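Local coordinates for protein inner kinetochore subunit cnp3 (Schizosaccharomyces pombe, PDB 6O2D) that is an inner kinetochore component that binds centromeric DNA and helps form the platform on which the outer kinetochore assembles for chromosome segregation, at residues B[92-97]-B[132-137]; B[88-93]-B[114-119]; B[77-82]-B[123-128]. All coordinates share one frame; numbering follows the deposited sequence.

Contact 1 of 3, residues B[92-97]-B[132-137]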
ATOM      1  N   CYS B  92       3.005   6.391   1.817  1.00 57.50           N
ATOM      2  CA  CYS B  92       1.968   7.374   2.101  1.00 50.40           C
ATOM      3  C   CYS B  92       2.355   8.137   3.359  1.00 58.23           C
ATOM      4  O   CYS B  92       2.605   7.531   4.409  1.00 67.39           O
ATOM      5  CB  CYS B  92       0.596   6.716   2.269  1.00 52.92           C
ATOM      6  SG  CYS B  92      -0.728   7.933   2.576  1.00 64.19           S
ATOM      7  N   ILE B  93       2.377   9.459   3.256  1.00 53.24           N
ATOM      8  CA  ILE B  93       2.900  10.319   4.309  1.00 63.98           C
ATOM      9  C   ILE B  93       1.738  10.706   5.205  1.00 71.76           C
ATOM     10  O   ILE B  93       0.853  11.461   4.795  1.00 63.76           O
ATOM     11  CB  ILE B  93       3.597  11.555   3.735  1.00 70.96           C
ATOM     12  CG1 ILE B  93       4.523  11.126   2.601  1.00 81.85           C
ATOM     13  CG2 ILE B  93       4.342  12.326   4.833  1.00 57.21           C
ATOM     14  CD1 ILE B  93       4.924  12.229   1.710  1.00 84.74           C
ATOM     15  N   LEU B  94       1.767  10.221   6.443  1.00 70.34           N
ATOM     16  CA  LEU B  94       0.696  10.494   7.385  1.00 65.64           C
ATOM     17  C   LEU B  94       0.925  11.765   8.179  1.00 72.17           C
ATOM     18  O   LEU B  94      -0.051  12.403   8.584  1.00 84.03           O
ATOM     19  CB  LEU B  94       0.530   9.312   8.341  1.00 58.26           C
ATOM     20  CG  LEU B  94       0.244   7.951   7.699  1.00 62.95           C
ATOM     21  CD1 LEU B  94      -0.217   6.979   8.757  1.00 64.76           C
ATOM     22  CD2 LEU B  94      -0.791   8.058   6.584  1.00 58.84           C
ATOM     23  N   GLN B  95       2.181  12.151   8.409  1.00 76.39           N
ATOM     24  CA  GLN B  95       2.476  13.344   9.194  1.00 81.24           C
ATOM     25  C   GLN B  95       3.915  13.777   8.944  1.00 80.61           C
ATOM     26  O   GLN B  95       4.789  12.948   8.675  1.00 72.74           O
ATOM     27  CB  GLN B  95       2.226  13.111  10.692  1.00 77.54           C
ATOM     28  CG  GLN B  95       3.459  12.808  11.523  1.00 79.19           C
ATOM     29  CD  GLN B  95       3.190  12.914  13.014  1.00 88.37           C
ATOM     30  OE1 GLN B  95       2.049  13.109  13.442  1.00 84.38           O
ATOM     31  NE2 GLN B  95       4.242  12.784  13.815  1.00 93.45           N
ATOM     32  N   GLY B  96       4.147  15.082   9.029  1.00 88.50           N
ATOM     33  CA  GLY B  96       5.491  15.617   8.955  1.00 87.91           C
ATOM     34  C   GLY B  96       5.792  16.237   7.608  1.00 89.59           C
ATOM     35  O   GLY B  96       4.918  16.425   6.755  1.00 85.30           O
ATOM     36  N   LYS B  97       7.075  16.544   7.414  1.00 86.10           N
ATOM     37  CA  LYS B  97       7.555  17.112   6.162  1.00 90.44           C
ATOM     38  C   LYS B  97       8.812  16.374   5.728  1.00 81.93           C
ATOM     39  O   LYS B  97       9.738  16.203   6.529  1.00 84.97           O
ATOM     40  CB  LYS B  97       7.876  18.607   6.317  1.00 99.76           C
ATOM     41  CG  LYS B  97       7.097  19.322   7.424  1.00104.00           C
ATOM     42  CD  LYS B  97       7.392  20.822   7.448  1.00113.58           C
ATOM     43  CE  LYS B  97       7.238  21.416   8.843  1.00118.02           C
ATOM     44  NZ  LYS B  97       8.464  21.335   9.676  1.00121.39           N
ATOM     45  N   ALA B 132       8.334  14.659  13.931  1.00 95.99           N
ATOM     46  CA  ALA B 132       8.711  13.386  13.328  1.00 93.05           C
ATOM     47  C   ALA B 132       7.765  13.032  12.189  1.00 93.48           C
ATOM     48  O   ALA B 132       6.567  13.317  12.240  1.00 87.66           O
ATOM     49  CB  ALA B 132       8.729  12.260  14.367  1.00 74.73           C
ATOM     50  N   VAL B 133       8.305  12.411  11.150  1.00 95.01           N
ATOM     51  CA  VAL B 133       7.508  11.992  10.005  1.00 86.02           C
ATOM     52  C   VAL B 133       7.174  10.528  10.210  1.00 72.25           C
ATOM     53  O   VAL B 133       7.996   9.766  10.730  1.00 77.43           O
ATOM     54  CB  VAL B 133       8.256  12.204   8.677  1.00 84.90           C
ATOM     55  CG1 VAL B 133       7.493  11.532   7.526  1.00 81.07           C
ATOM     56  CG2 VAL B 133       8.473  13.694   8.427  1.00 77.19           C
ATOM     57  N   ARG B 134       5.970  10.134   9.816  1.00 57.77           N
ATOM     58  CA  ARG B 134       5.497   8.779  10.012  1.00 61.92           C
ATOM     59  C   ARG B 134       4.941   8.387   8.645  1.00 58.63           C
ATOM     60  O   ARG B 134       4.161   9.148   8.046  1.00 65.99           O
ATOM     61  CB  ARG B 134       4.431   8.708  11.123  1.00 63.79           C
ATOM     62  CG  ARG B 134       3.552   7.462  11.071  1.00 78.88           C
ATOM     63  CD  ARG B 134       2.302   7.492  11.982  1.00 94.52           C
ATOM     64  NE  ARG B 134       2.453   8.002  13.355  1.00101.84           N
ATOM     65  CZ  ARG B 134       3.161   7.420  14.320  1.00110.19           C
ATOM     66  NH1 ARG B 134       3.873   6.329  14.071  1.00108.73           N
ATOM     67  NH2 ARG B 134       3.205   7.976  15.524  1.00108.08           N
ATOM     68  N   LEU B 135       5.369   7.224   8.119  1.00 64.66           N
ATOM     69  CA  LEU B 135       4.946   6.789   6.790  1.00 54.83           C
ATOM     70  C   LEU B 135       4.355   5.394   6.826  1.00 51.31           C
ATOM     71  O   LEU B 135       4.838   4.521   7.545  1.00 55.58           O
ATOM     72  CB  LEU B 135       6.101   6.784   5.792  1.00 49.65           C
ATOM     73  CG  LEU B 135       7.059   7.955   5.655  1.00 53.41           C
ATOM     74  CD1 LEU B 135       8.424   7.454   5.157  1.00 54.75           C
ATOM     75  CD2 LEU B 135       6.456   8.981   4.720  1.00 58.85           C
ATOM     76  N   TYR B 136       3.362   5.183   5.969  1.00 45.14           N
ATOM     77  CA  TYR B 136       2.856   3.854   5.654  1.00 59.47           C
ATOM     78  C   TYR B 136       3.499   3.378   4.356  1.00 59.66           C
ATOM     79  O   TYR B 136       3.343   4.025   3.315  1.00 63.54           O
ATOM     80  CB  TYR B 136       1.332   3.884   5.523  1.00 45.64           C
ATOM     81  CG  TYR B 136       0.754   2.589   5.022  1.00 50.83           C
ATOM     82  CD1 TYR B 136       0.811   1.444   5.803  1.00 54.04           C
ATOM     83  CD2 TYR B 136       0.161   2.504   3.773  1.00 50.26           C
ATOM     84  CE1 TYR B 136       0.286   0.257   5.363  1.00 48.53           C
ATOM     85  CE2 TYR B 136      -0.369   1.308   3.322  1.00 48.81           C
ATOM     86  CZ  TYR B 136      -0.300   0.193   4.123  1.00 42.40           C
ATOM     87  OH  TYR B 136      -0.812  -1.004   3.692  1.00 42.03           O
ATOM     88  N   TYR B 137       4.221   2.260   4.409  1.00 59.49           N
ATOM     89  CA  TYR B 137       4.913   1.759   3.228  1.00 53.34           C
ATOM     90  C   TYR B 137       4.347   0.416   2.789  1.00 51.95           C
ATOM     91  O   TYR B 137       3.857  -0.375   3.601  1.00 53.06           O
ATOM     92  CB  TYR B 137       6.431   1.622   3.464  1.00 54.21           C
ATOM     93  CG  TYR B 137       6.868   0.411   4.276  1.00 57.46           C
ATOM     94  CD1 TYR B 137       7.059  -0.834   3.679  1.00 55.47           C
ATOM     95  CD2 TYR B 137       7.118   0.521   5.640  1.00 64.53           C
ATOM     96  CE1 TYR B 137       7.454  -1.941   4.423  1.00 54.91           C
ATOM     97  CE2 TYR B 137       7.528  -0.576   6.392  1.00 63.22           C
ATOM     98  CZ  TYR B 137       7.686  -1.804   5.781  1.00 61.62           C
ATOM     99  OH  TYR B 137       8.089  -2.892   6.531  1.00 66.40           O
TER
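Strands 92-95 and 133-137 run antiparallel as neighbours in the five-stranded sheet of the cupin domain, their axes 4.8 Å apart at the closest point and their directions at 147°. C92 and Y136 form a hydrogen-bonded pair: C92 N donates to Y136 O at 2.8 Å, Y136 N donates back to C92 O, and both donors lie in the carbonyl planes. After the non-hydrogen-bonded pair I93-L135 the register slips by one, a beta bulge that sets both L94 and Q95 opposite R134. The L94 psi of -29° makes the kink; L94 N still meets R134 O at 3.1 Å, nearly along the C=O axis, whereas R134 N approaches Q95 O from above the carbonyl plane.

I93 and L135 lie alongside one another, with L135 CD2 3.6 Å from I93 CG1. V133 CG1 lies near I93 CG2, while V133 CG2 sits beside G96, 3.6 Å from G96 CA; a side chain on G96 would run into that methyl. I98 adds to this apolar face. On the other face the extended Q95 chain carries NE2 to A132 O, 2.9 Å away and in the amide plane, though the donor stands above the carbonyl plane. L94 crosses R134 obliquely, CD1 to CD at 4.1 Å, and R134, bent at chi3 (-44°), makes a long, weak ion pair with E72. C92 CB sits at the edge of the Y136 ring, whose OH is hydrogen-bonded to S90 of the second subunit.

Main-chain bonds fix the strands, one face of branched aliphatics packs within the domain, and on the other face C92 and Y136, with L94, meet the second subunit, while R134 leans to E72 of its own chain. The Q95 amide adds a side-chain bond from the bulge to A132, just before strand 133-137.

Contact 2 of 3, residues B[88-93]-B[114-119]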
ATOM      1  N   ILE B  88       8.634  -2.749  -6.223  1.00 44.83           N
ATOM      2  CA  ILE B  88       8.053  -1.418  -6.346  1.00 60.34           C
ATOM      3  C   ILE B  88       7.705  -0.947  -4.938  1.00 49.83           C
ATOM      4  O   ILE B  88       7.032  -1.661  -4.187  1.00 53.20           O
ATOM      5  CB  ILE B  88       6.824  -1.414  -7.270  1.00 56.85           C
ATOM      6  CG1 ILE B  88       6.112  -0.059  -7.209  1.00 70.76           C
ATOM      7  CG2 ILE B  88       5.868  -2.535  -6.916  1.00 55.86           C
ATOM      8  CD1 ILE B  88       5.341   0.288  -8.473  1.00 74.30           C
HETATM    9  N   MSE B  89       8.219   0.219  -4.557  1.00 49.47           N
HETATM   10  CA  MSE B  89       7.944   0.811  -3.256  1.00 48.98           C
HETATM   11  C   MSE B  89       6.767   1.751  -3.347  1.00 57.44           C
HETATM   12  O   MSE B  89       6.592   2.430  -4.359  1.00 70.64           O
HETATM   13  CB  MSE B  89       9.149   1.591  -2.715  1.00 67.72           C
HETATM   14  CG  MSE B  89      10.505   1.020  -3.054  1.00 88.48           C
HETATM   15 SE   MSE B  89      11.062  -0.287  -1.738  1.00109.45          SE
HETATM   16  CE  MSE B  89      11.126   0.826  -0.137  1.00106.61           C
ATOM     17  N   SER B  90       5.973   1.792  -2.278  1.00 48.42           N
ATOM     18  CA  SER B  90       4.927   2.787  -2.097  1.00 50.16           C
ATOM     19  C   SER B  90       5.082   3.424  -0.726  1.00 55.45           C
ATOM     20  O   SER B  90       5.464   2.758   0.241  1.00 59.26           O
ATOM     21  CB  SER B  90       3.531   2.166  -2.218  1.00 54.26           C
ATOM     22  OG  SER B  90       2.595   3.101  -2.710  1.00 62.62           O
ATOM     23  N   PHE B  91       4.832   4.728  -0.655  1.00 60.04           N
ATOM     24  CA  PHE B  91       4.889   5.458   0.601  1.00 52.65           C
ATOM     25  C   PHE B  91       3.689   6.382   0.672  1.00 58.22           C
ATOM     26  O   PHE B  91       3.387   7.071  -0.307  1.00 55.66           O
ATOM     27  CB  PHE B  91       6.185   6.258   0.735  1.00 54.44           C
ATOM     28  CG  PHE B  91       7.403   5.401   0.857  1.00 59.58           C
ATOM     29  CD1 PHE B  91       7.759   4.853   2.078  1.00 54.13           C
ATOM     30  CD2 PHE B  91       8.190   5.132  -0.247  1.00 49.04           C
ATOM     31  CE1 PHE B  91       8.883   4.060   2.193  1.00 48.90           C
ATOM     32  CE2 PHE B  91       9.307   4.342  -0.132  1.00 56.83           C
ATOM     33  CZ  PHE B  91       9.653   3.805   1.091  1.00 50.97           C
ATOM     34  N   CYS B  92       3.005   6.391   1.817  1.00 57.50           N
ATOM     35  CA  CYS B  92       1.968   7.374   2.101  1.00 50.40           C
ATOM     36  C   CYS B  92       2.355   8.137   3.359  1.00 58.23           C
ATOM     37  O   CYS B  92       2.605   7.531   4.409  1.00 67.39           O
ATOM     38  CB  CYS B  92       0.596   6.716   2.269  1.00 52.92           C
ATOM     39  SG  CYS B  92      -0.728   7.933   2.576  1.00 64.19           S
ATOM     40  N   ILE B  93       2.377   9.459   3.256  1.00 53.24           N
ATOM     41  CA  ILE B  93       2.900  10.319   4.309  1.00 63.98           C
ATOM     42  C   ILE B  93       1.738  10.706   5.205  1.00 71.76           C
ATOM     43  O   ILE B  93       0.853  11.461   4.795  1.00 63.76           O
ATOM     44  CB  ILE B  93       3.597  11.555   3.735  1.00 70.96           C
ATOM     45  CG1 ILE B  93       4.523  11.126   2.601  1.00 81.85           C
ATOM     46  CG2 ILE B  93       4.342  12.326   4.833  1.00 57.21           C
ATOM     47  CD1 ILE B  93       4.924  12.229   1.710  1.00 84.74           C
ATOM     48  N   VAL B 114       1.550  10.790  -1.702  1.00 64.66           N
ATOM     49  CA  VAL B 114       2.057   9.443  -1.935  1.00 65.27           C
ATOM     50  C   VAL B 114       3.019   9.473  -3.114  1.00 66.72           C
ATOM     51  O   VAL B 114       2.829  10.236  -4.068  1.00 61.29           O
ATOM     52  CB  VAL B 114       0.923   8.425  -2.185  1.00 58.72           C
ATOM     53  CG1 VAL B 114       0.065   8.271  -0.943  1.00 68.75           C
ATOM     54  CG2 VAL B 114       0.075   8.844  -3.376  1.00 65.53           C
ATOM     55  N   PHE B 115       4.059   8.653  -3.042  1.00 59.47           N
ATOM     56  CA  PHE B 115       4.954   8.481  -4.170  1.00 76.48           C
ATOM     57  C   PHE B 115       5.357   7.017  -4.251  1.00 68.25           C
ATOM     58  O   PHE B 115       5.274   6.275  -3.269  1.00 51.13           O
ATOM     59  CB  PHE B 115       6.178   9.409  -4.080  1.00 70.94           C
ATOM     60  CG  PHE B 115       7.187   9.002  -3.049  1.00 69.59           C
ATOM     61  CD1 PHE B 115       7.028   9.365  -1.725  1.00 69.93           C
ATOM     62  CD2 PHE B 115       8.313   8.281  -3.407  1.00 70.88           C
ATOM     63  CE1 PHE B 115       7.967   9.004  -0.777  1.00 68.61           C
ATOM     64  CE2 PHE B 115       9.253   7.919  -2.463  1.00 63.32           C
ATOM     65  CZ  PHE B 115       9.082   8.283  -1.151  1.00 62.58           C
ATOM     66  N   ILE B 116       5.755   6.601  -5.454  1.00 62.66           N
ATOM     67  CA  ILE B 116       6.200   5.242  -5.714  1.00 60.52           C
ATOM     68  C   ILE B 116       7.654   5.280  -6.136  1.00 62.17           C
ATOM     69  O   ILE B 116       8.115   6.231  -6.771  1.00 62.09           O
ATOM     70  CB  ILE B 116       5.376   4.539  -6.811  1.00 66.66           C
ATOM     71  CG1 ILE B 116       5.340   5.407  -8.077  1.00 62.29           C
ATOM     72  CG2 ILE B 116       3.998   4.196  -6.300  1.00 65.85           C
ATOM     73  CD1 ILE B 116       4.949   4.653  -9.324  1.00 49.95           C
ATOM     74  N   VAL B 117       8.374   4.223  -5.795  1.00 67.48           N
ATOM     75  CA  VAL B 117       9.694   4.002  -6.364  1.00 51.29           C
ATOM     76  C   VAL B 117       9.580   2.750  -7.220  1.00 60.88           C
ATOM     77  O   VAL B 117       9.577   1.637  -6.676  1.00 48.99           O
ATOM     78  CB  VAL B 117      10.764   3.850  -5.274  1.00 61.79           C
ATOM     79  CG1 VAL B 117      12.153   3.755  -5.899  1.00 62.26           C
ATOM     80  CG2 VAL B 117      10.678   4.998  -4.279  1.00 53.29           C
ATOM     81  N   PRO B 118       9.451   2.872  -8.542  1.00 56.10           N
ATOM     82  CA  PRO B 118       9.329   1.675  -9.380  1.00 55.59           C
ATOM     83  C   PRO B 118      10.554   0.789  -9.244  1.00 54.55           C
ATOM     84  O   PRO B 118      11.622   1.221  -8.801  1.00 59.88           O
ATOM     85  CB  PRO B 118       9.206   2.237 -10.802  1.00 52.69           C
ATOM     86  CG  PRO B 118       8.773   3.652 -10.625  1.00 70.74           C
ATOM     87  CD  PRO B 118       9.359   4.114  -9.326  1.00 68.37           C
ATOM     88  N   ARG B 119      10.390  -0.469  -9.650  1.00 55.90           N
ATOM     89  CA  ARG B 119      11.510  -1.401  -9.641  1.00 65.02           C
ATOM     90  C   ARG B 119      12.644  -0.851 -10.497  1.00 57.22           C
ATOM     91  O   ARG B 119      12.410  -0.212 -11.526  1.00 56.57           O
ATOM     92  CB  ARG B 119      11.069  -2.766 -10.172  1.00 58.81           C
ATOM     93  CG  ARG B 119       9.937  -3.414  -9.384  1.00 56.19           C
ATOM     94  CD  ARG B 119       9.438  -4.691 -10.056  1.00 58.01           C
ATOM     95  NE  ARG B 119       8.712  -4.414 -11.292  1.00 52.00           N
ATOM     96  CZ  ARG B 119       8.298  -5.345 -12.142  1.00 64.18           C
ATOM     97  NH1 ARG B 119       8.531  -6.631 -11.900  1.00 64.72           N
ATOM     98  NH2 ARG B 119       7.646  -4.986 -13.238  1.00 79.88           N
TER
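The rings of F91 and F115 lie side by side on one face of the sheet, planes at 22° and centroids 5.1 Å apart, slid so far that they barely overlap. F115 CZ comes obliquely to F91 CD2 at 3.4 Å, while F115 CE1 rests beside F91 CB. At the edge of the F91 ring, near its plane, is V117 CG2, 4.4 Å from F91 CE2; F107 meets the F115 ring edge-to-face. The first torsions differ, F115 CG sitting in the crowded position between backbone N and carbonyl carbon (chi1 73°) and F91 CG beside its own N (chi1 -67°), consistent with the slide. An alanine in place of F115 would lose the ring that meets F91, F107, V100 and V102, and would probably loosen packing between the sheets.

On the same face M89, a selenomethionine, lays CG against V117 CB at 3.6 Å before the chain bends at chi2 and chi3. The opposite face carries S90 and I116, and C92 with V114, whose CG1 is 3.6 Å from C92 CB; here V114 and I116 pack on F60 of the second subunit. Between the two faces four hydrogen bonds join the antiparallel backbones. M89 N binds V117 O at 2.9 Å, from above the carbonyl plane, and F91 N meets F115 O nearly along the C=O axis.

V114 and F115 pair with a strand of the second subunit, continuing the sheet across the interface. An aromatic and aliphatic face packed on strands 98-102 and 122-127 is characteristic of the cupin beta-barrel interior, where two sheets face each other.

Contact 3 of 3, residues B[77-82]-B[123-128]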
ATOM      1  N   ALA B  77      16.401  13.676  10.337  1.00 79.64           N
ATOM      2  CA  ALA B  77      16.810  12.354   9.887  1.00 77.35           C
ATOM      3  C   ALA B  77      17.136  12.356   8.397  1.00 82.39           C
ATOM      4  O   ALA B  77      16.524  13.076   7.604  1.00 84.06           O
ATOM      5  CB  ALA B  77      15.711  11.330  10.173  1.00 73.52           C
ATOM      6  N   GLU B  78      18.108  11.524   8.017  1.00 76.96           N
ATOM      7  CA  GLU B  78      18.547  11.409   6.626  1.00 86.33           C
ATOM      8  C   GLU B  78      18.639   9.927   6.287  1.00 83.88           C
ATOM      9  O   GLU B  78      19.527   9.228   6.786  1.00 98.12           O
ATOM     10  CB  GLU B  78      19.903  12.096   6.409  1.00 80.95           C
ATOM     11  CG  GLU B  78      20.081  13.439   7.119  1.00 84.45           C
ATOM     12  CD  GLU B  78      21.418  14.126   6.794  1.00100.17           C
ATOM     13  OE1 GLU B  78      22.440  13.422   6.611  1.00 89.69           O
ATOM     14  OE2 GLU B  78      21.443  15.376   6.719  1.00 91.58           O
ATOM     15  N   LYS B  79      17.733   9.448   5.434  1.00 80.01           N
ATOM     16  CA  LYS B  79      17.804   8.081   4.936  1.00 68.86           C
ATOM     17  C   LYS B  79      18.660   8.052   3.679  1.00 79.93           C
ATOM     18  O   LYS B  79      18.296   8.694   2.685  1.00 77.95           O
ATOM     19  CB  LYS B  79      16.417   7.539   4.633  1.00 66.39           C
ATOM     20  CG  LYS B  79      16.389   6.052   4.288  1.00 64.26           C
ATOM     21  CD  LYS B  79      14.964   5.561   4.015  1.00 59.57           C
ATOM     22  CE  LYS B  79      14.945   4.067   3.705  1.00 57.75           C
ATOM     23  NZ  LYS B  79      16.131   3.693   2.871  1.00 79.17           N
ATOM     24  N   PRO B  80      19.791   7.348   3.676  1.00 83.48           N
ATOM     25  CA  PRO B  80      20.675   7.362   2.503  1.00 81.19           C
ATOM     26  C   PRO B  80      20.040   6.667   1.310  1.00 77.74           C
ATOM     27  O   PRO B  80      19.126   5.850   1.441  1.00 73.07           O
ATOM     28  CB  PRO B  80      21.924   6.607   2.978  1.00 78.88           C
ATOM     29  CG  PRO B  80      21.792   6.493   4.469  1.00 82.23           C
ATOM     30  CD  PRO B  80      20.320   6.490   4.749  1.00 84.07           C
ATOM     31  N   VAL B  81      20.551   7.011   0.123  1.00 81.86           N
ATOM     32  CA  VAL B  81      19.987   6.483  -1.112  1.00 74.38           C
ATOM     33  C   VAL B  81      20.077   4.963  -1.109  1.00 74.84           C
ATOM     34  O   VAL B  81      21.088   4.374  -0.703  1.00 70.47           O
ATOM     35  CB  VAL B  81      20.689   7.095  -2.338  1.00 73.09           C
ATOM     36  CG1 VAL B  81      22.145   6.659  -2.411  1.00 75.98           C
ATOM     37  CG2 VAL B  81      19.943   6.726  -3.614  1.00 71.27           C
ATOM     38  N   LYS B  82      18.992   4.316  -1.519  1.00 66.02           N
ATOM     39  CA  LYS B  82      18.966   2.872  -1.647  1.00 66.56           C
ATOM     40  C   LYS B  82      18.269   2.514  -2.946  1.00 69.28           C
ATOM     41  O   LYS B  82      17.431   3.281  -3.438  1.00 66.45           O
ATOM     42  CB  LYS B  82      18.232   2.210  -0.468  1.00 62.28           C
ATOM     43  CG  LYS B  82      18.873   2.438   0.898  1.00 75.87           C
ATOM     44  CD  LYS B  82      20.139   1.611   1.098  1.00 79.26           C
ATOM     45  CE  LYS B  82      20.811   1.957   2.429  1.00 83.28           C
ATOM     46  NZ  LYS B  82      21.326   0.758   3.156  1.00 78.72           N
ATOM     47  N   TYR B 123      16.183   5.794  -4.487  1.00 72.33           N
ATOM     48  CA  TYR B 123      15.399   6.746  -3.714  1.00 68.87           C
ATOM     49  C   TYR B 123      16.123   7.094  -2.423  1.00 66.30           C
ATOM     50  O   TYR B 123      16.917   6.307  -1.903  1.00 64.48           O
ATOM     51  CB  TYR B 123      13.991   6.223  -3.394  1.00 65.96           C
ATOM     52  CG  TYR B 123      13.916   5.289  -2.204  1.00 57.18           C
ATOM     53  CD1 TYR B 123      14.298   3.957  -2.317  1.00 63.54           C
ATOM     54  CD2 TYR B 123      13.446   5.733  -0.973  1.00 72.32           C
ATOM     55  CE1 TYR B 123      14.227   3.098  -1.242  1.00 65.60           C
ATOM     56  CE2 TYR B 123      13.365   4.878   0.113  1.00 73.32           C
ATOM     57  CZ  TYR B 123      13.758   3.562  -0.029  1.00 75.47           C
ATOM     58  OH  TYR B 123      13.686   2.709   1.049  1.00 68.67           O
ATOM     59  N   SER B 124      15.842   8.299  -1.922  1.00 70.15           N
ATOM     60  CA  SER B 124      16.314   8.763  -0.625  1.00 70.99           C
ATOM     61  C   SER B 124      15.244   9.669  -0.027  1.00 65.58           C
ATOM     62  O   SER B 124      14.425  10.239  -0.749  1.00 72.21           O
ATOM     63  CB  SER B 124      17.653   9.506  -0.750  1.00 74.76           C
ATOM     64  OG  SER B 124      17.463  10.799  -1.301  1.00 71.91           O
ATOM     65  N   ILE B 125      15.227   9.770   1.303  1.00 70.53           N
ATOM     66  CA  ILE B 125      14.243  10.593   2.010  1.00 71.11           C
ATOM     67  C   ILE B 125      14.930  11.324   3.157  1.00 72.45           C
ATOM     68  O   ILE B 125      15.752  10.748   3.876  1.00 85.75           O
ATOM     69  CB  ILE B 125      13.047   9.787   2.557  1.00 66.17           C
ATOM     70  CG1 ILE B 125      12.702   8.594   1.664  1.00 59.54           C
ATOM     71  CG2 ILE B 125      11.828  10.705   2.662  1.00 70.91           C
ATOM     72  CD1 ILE B 125      11.610   7.721   2.234  1.00 56.57           C
ATOM     73  N   LYS B 126      14.560  12.584   3.353  1.00 76.88           N
ATOM     74  CA  LYS B 126      15.093  13.410   4.433  1.00 88.55           C
ATOM     75  C   LYS B 126      13.953  14.116   5.156  1.00 80.22           C
ATOM     76  O   LYS B 126      13.008  14.585   4.517  1.00 72.21           O
ATOM     77  CB  LYS B 126      16.086  14.448   3.890  1.00 93.02           C
ATOM     78  CG  LYS B 126      17.510  14.274   4.373  1.00 93.62           C
ATOM     79  CD  LYS B 126      18.490  14.593   3.264  1.00109.61           C
ATOM     80  CE  LYS B 126      19.931  14.459   3.730  1.00 99.05           C
ATOM     81  NZ  LYS B 126      20.900  14.384   2.614  1.00 91.96           N
ATOM     82  N   ASN B 127      14.006  14.139   6.487  1.00 80.97           N
ATOM     83  CA  ASN B 127      13.044  14.903   7.277  1.00 87.45           C
ATOM     84  C   ASN B 127      13.452  16.376   7.306  1.00 78.61           C
ATOM     85  O   ASN B 127      14.488  16.731   7.885  1.00 81.56           O
ATOM     86  CB  ASN B 127      12.947  14.334   8.692  1.00 91.29           C
ATOM     87  CG  ASN B 127      11.706  14.814   9.441  1.00 84.05           C
ATOM     88  OD1 ASN B 127      11.157  15.878   9.140  1.00 87.41           O
ATOM     89  ND2 ASN B 127      11.254  14.023  10.408  1.00 79.66           N
ATOM     90  N   ILE B 128      12.614  17.236   6.724  1.00 78.95           N
ATOM     91  CA  ILE B 128      12.883  18.665   6.631  1.00 91.48           C
ATOM     92  C   ILE B 128      11.999  19.454   7.593  1.00 98.30           C
ATOM     93  O   ILE B 128      11.932  20.681   7.522  1.00 98.79           O
ATOM     94  CB  ILE B 128      12.726  19.178   5.190  1.00 90.58           C
ATOM     95  CG1 ILE B 128      11.258  19.100   4.760  1.00 87.36           C
ATOM     96  CG2 ILE B 128      13.617  18.372   4.257  1.00 82.55           C
ATOM     97  CD1 ILE B 128      10.960  19.730   3.423  1.00 82.28           C
TER
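Among the atoms joining the two segments, Y123 O is the best held, by one hydrogen bond, from K82 N at 2.9 Å and nearly along the C=O axis, and one CA-H...O contact, from V81 CA at 3.2 Å. Y123 N returns a bond to K82 O, completing a hydrogen-bonded antiparallel pair. At the other end K79 N binds I125 O at 2.8 Å and N127 N binds A77 O. Between them the register shifts by one, a beta bulge that fits P80 and V81 against the single residue S124, whose CB packs 3.8 Å from V81 CA; P80 has no N-H to offer.

K79 runs fully extended to CE, then bends at chi4 (-39°), crossing Y123 obliquely so that NZ makes a weak hydrogen bond with Y123 OH at 3.2 Å. The Y123 ring takes I125 CD1 at its edge, in plane. On the other face E78 and K126 run next to each other, K126 CE 3.4 Å from E78 CD; the charges stay 4.3 Å apart between E78 OE2 and K126 NZ, beyond a salt bridge. The polar end of N127 is bonded outside the segments, OD1 accepting from G129 N and ND2 making weak hydrogen bonds to the carbonyl oxygens of M73, P74 and E131.

Strand 78-83, at the margin of the second cupin-barrel sheet in this chain, is paired to strand 122-127 through a beta bulge, chiefly by main-chain bonds. The opposite charges of E78 and K126 probably add a modest, solvent-screened attraction, and the nearby K79 ammonium is likely to polarise the Y123 hydroxyl.

How the contacts relate
From the N terminus the chain passes through 77-82, 88-93 and 92-97 before any of the three contacts closes. Contact 2 closes first, at 114-119; contact 3 follows at 123-128 and encloses it; contact 1 closes last, at 132-137, crossing contact 3. Contacts 1 and 2 start from the same strand, 88-95, sharing C92 and I93, and flank it in one sheet, while contact 3 joins two strands of the other. The sheets meet where Y123 packs on M89, V117 and F91, and I125 on F115. The K97 carbonyl probably bonds I128 N, linking contact 1 to contact 3. Together they tie both sheets of the cupin domain.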